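PDB 2DT4: hypothetical protein PH0802 from Pyrococcus horikoshii, which is of unknown function but belongs to the plant- and prokaryote-conserved (PPC) family, a domain that many plant proteins carry alongside DNA-binding AT-hook motifs. Local coordinates for residues Y53-E56 / E57-E60. Numbering follows the deposited sequence.
Sequences YFLE and EKKE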
ATOM      1  N   TYR A  53      -0.861  -3.700 -18.628  1.00  9.44           N
ATOM      2  CA  TYR A  53      -0.287  -2.385 -18.894  1.00  9.50           C
ATOM      3  C   TYR A  53      -1.181  -1.731 -19.942  1.00  9.66           C
ATOM      4  O   TYR A  53      -1.373  -2.299 -21.038  1.00 10.59           O
ATOM      5  CB  TYR A  53       1.121  -2.554 -19.444  1.00  9.98           C
ATOM      6  CG  TYR A  53       1.759  -1.262 -19.837  1.00  8.36           C
ATOM      7  CD1 TYR A  53       2.464  -0.482 -18.918  1.00  8.30           C
ATOM      8  CD2 TYR A  53       1.682  -0.823 -21.146  1.00  9.18           C
ATOM      9  CE1 TYR A  53       3.048   0.715 -19.291  1.00  8.84           C
ATOM     10  CE2 TYR A  53       2.245   0.339 -21.529  1.00  7.84           C
ATOM     11  CZ  TYR A  53       2.939   1.129 -20.597  1.00  9.60           C
ATOM     12  OH  TYR A  53       3.496   2.289 -21.074  1.00 11.30           O
ATOM     13  N   PHE A  54      -1.769  -0.582 -19.642  1.00  9.28           N
ATOM     14  CA  PHE A  54      -2.746   0.007 -20.564  1.00 10.65           C
ATOM     15  C   PHE A  54      -2.033   0.634 -21.764  1.00 11.31           C
ATOM     16  O   PHE A  54      -1.064   1.372 -21.602  1.00 12.69           O
ATOM     17  CB  PHE A  54      -3.610   1.046 -19.868  1.00 10.28           C
ATOM     18  CG  PHE A  54      -4.830   1.446 -20.629  1.00 12.19           C
ATOM     19  CD1 PHE A  54      -5.873   0.577 -20.783  1.00 13.30           C
ATOM     20  CD2 PHE A  54      -4.920   2.717 -21.148  1.00 12.84           C
ATOM     21  CE1 PHE A  54      -7.018   0.965 -21.485  1.00 14.15           C
ATOM     22  CE2 PHE A  54      -6.047   3.103 -21.838  1.00 12.65           C
ATOM     23  CZ  PHE A  54      -7.081   2.227 -21.984  1.00 12.76           C
ATOM     24  N   LEU A  55      -2.579   0.350 -22.951  1.00 12.49           N
ATOM     25  CA  LEU A  55      -2.091   0.911 -24.202  1.00 14.04           C
ATOM     26  C   LEU A  55      -3.075   1.965 -24.662  1.00 14.93           C
ATOM     27  O   LEU A  55      -4.143   1.658 -25.181  1.00 15.72           O
ATOM     28  CB  LEU A  55      -1.940  -0.196 -25.256  1.00 14.06           C
ATOM     29  CG  LEU A  55      -0.957  -1.318 -24.942  1.00 14.61           C
ATOM     30  CD1 LEU A  55      -1.109  -2.371 -26.036  1.00 15.69           C
ATOM     31  CD2 LEU A  55       0.446  -0.793 -24.888  1.00 15.94           C
ATOM     32  N   GLU A  56      -2.703   3.214 -24.446  1.00 16.16           N
ATOM     33  CA  GLU A  56      -3.587   4.352 -24.633  1.00 18.92           C
ATOM     34  C   GLU A  56      -4.040   4.462 -26.085  1.00 20.32           C
ATOM     35  O   GLU A  56      -5.222   4.731 -26.359  1.00 21.08           O
ATOM     36  CB  GLU A  56      -2.859   5.617 -24.182  1.00 19.80           C
ATOM     37  CG  GLU A  56      -3.730   6.843 -24.105  1.00 22.03           C
ATOM     38  CD  GLU A  56      -2.972   8.083 -23.655  1.00 25.18           C
ATOM     39  OE1 GLU A  56      -3.380   9.188 -24.068  1.00 26.64           O
ATOM     40  OE2 GLU A  56      -1.983   7.980 -22.887  1.00 21.95           O
ATOM     41  N   GLU A  57      -3.119   4.222 -27.011  1.00 21.23           N
ATOM     42  CA  GLU A  57      -3.458   4.317 -28.430  1.00 23.09           C
ATOM     43  C   GLU A  57      -4.473   3.249 -28.849  1.00 22.84           C
ATOM     44  O   GLU A  57      -5.336   3.526 -29.683  1.00 24.61           O
ATOM     45  CB  GLU A  57      -2.189   4.246 -29.298  1.00 24.66           C
ATOM     46  CG  GLU A  57      -1.233   5.413 -29.100  1.00 28.71           C
ATOM     47  CD  GLU A  57       0.159   5.171 -29.708  1.00 35.59           C
ATOM     48  OE1 GLU A  57       0.830   4.180 -29.325  1.00 40.37           O
ATOM     49  OE2 GLU A  57       0.598   5.976 -30.562  1.00 39.18           O
ATOM     50  N   LYS A  58      -4.395   2.059 -28.265  1.00 21.47           N
ATOM     51  CA  LYS A  58      -5.309   0.951 -28.551  1.00 21.50           C
ATOM     52  C   LYS A  58      -6.549   0.926 -27.665  1.00 20.12           C
ATOM     53  O   LYS A  58      -7.456   0.141 -27.908  1.00 20.53           O
ATOM     54  CB  LYS A  58      -4.598  -0.403 -28.394  1.00 22.54           C
ATOM     55  CG  LYS A  58      -3.335  -0.548 -29.231  1.00 25.23           C
ATOM     56  CD  LYS A  58      -3.240  -1.915 -29.870  1.00 28.86           C
ATOM     57  CE  LYS A  58      -1.835  -2.161 -30.459  1.00 31.51           C
ATOM     58  NZ  LYS A  58      -1.100  -3.266 -29.727  1.00 33.67           N
ATOM     59  N   LYS A  59      -6.575   1.763 -26.624  1.00 18.55           N
ATOM     60  CA  LYS A  59      -7.688   1.767 -25.663  1.00 17.77           C
ATOM     61  C   LYS A  59      -7.985   0.391 -25.064  1.00 17.56           C
ATOM     62  O   LYS A  59      -9.133   0.024 -24.859  1.00 17.38           O
ATOM     63  CB  LYS A  59      -8.946   2.392 -26.308  1.00 17.79           C
ATOM     64  CG  LYS A  59      -8.716   3.794 -26.792  1.00 18.22           C
ATOM     65  CD  LYS A  59     -10.002   4.447 -27.322  1.00 20.27           C
ATOM     66  CE  LYS A  59      -9.760   5.908 -27.629  1.00 21.52           C
ATOM     67  NZ  LYS A  59     -11.039   6.689 -27.716  1.00 23.92           N
ATOM     68  N   GLU A  60      -6.929  -0.369 -24.753  1.00 17.34           N
ATOM     69  CA  GLU A  60      -7.072  -1.655 -24.093  1.00 16.78           C
ATOM     70  C   GLU A  60      -5.788  -2.006 -23.364  1.00 15.37           C
ATOM     71  O   GLU A  60      -4.764  -1.399 -23.602  1.00 13.79           O
ATOM     72  CB  GLU A  60      -7.431  -2.760 -25.102  1.00 18.75           C
ATOM     73  CG  GLU A  60      -6.347  -3.188 -26.058  1.00 22.85           C
ATOM     74  CD  GLU A  60      -6.833  -4.264 -27.029  1.00 28.52           C
ATOM     75  OE1 GLU A  60      -6.133  -5.287 -27.203  1.00 34.50           O
ATOM     76  OE2 GLU A  60      -7.936  -4.101 -27.599  1.00 32.34           O
TER
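L55 and E60 pair as the last antiparallel rung of a beta-hairpin between strands 49-55 and 60-65, closed by a G1 beta bulge in which K59 and E60 both oppose L55. L55 N bonds E60 O at 2.9 Å, nearly straight at 163°; in return L55 O accepts two weak bonds, a bent one from K58 N and a long one from E60 N, and K59 N makes a further weak bond to E56 O. K59, with positive phi (53°), takes the bulge position. The F54 ring lies against the K59-E60 backbone. From CB, chi1 of -166° turns F54 across to the returning chain: CG is 4.1 Å from E60 O, CD1 3.6 Å from the same oxygen, CE1 3.5 Å from E60 N and CZ 3.7 Å from K59 C, the last two partners lying obliquely to the ring. Y61 meets this ring edge-to-face, and a glycerol lies nearby. Replacing F54 by alanine removes the whole ring, which would probably uncover the K59-E60 peptide and leave Y61 without its edge-to-face partner. E56 OE2 forms a salt bridge with K47 NZ of the second subunit. L55 and K58 point the same way, side by side, L55 CD1 3.8 Å from K58 NZ.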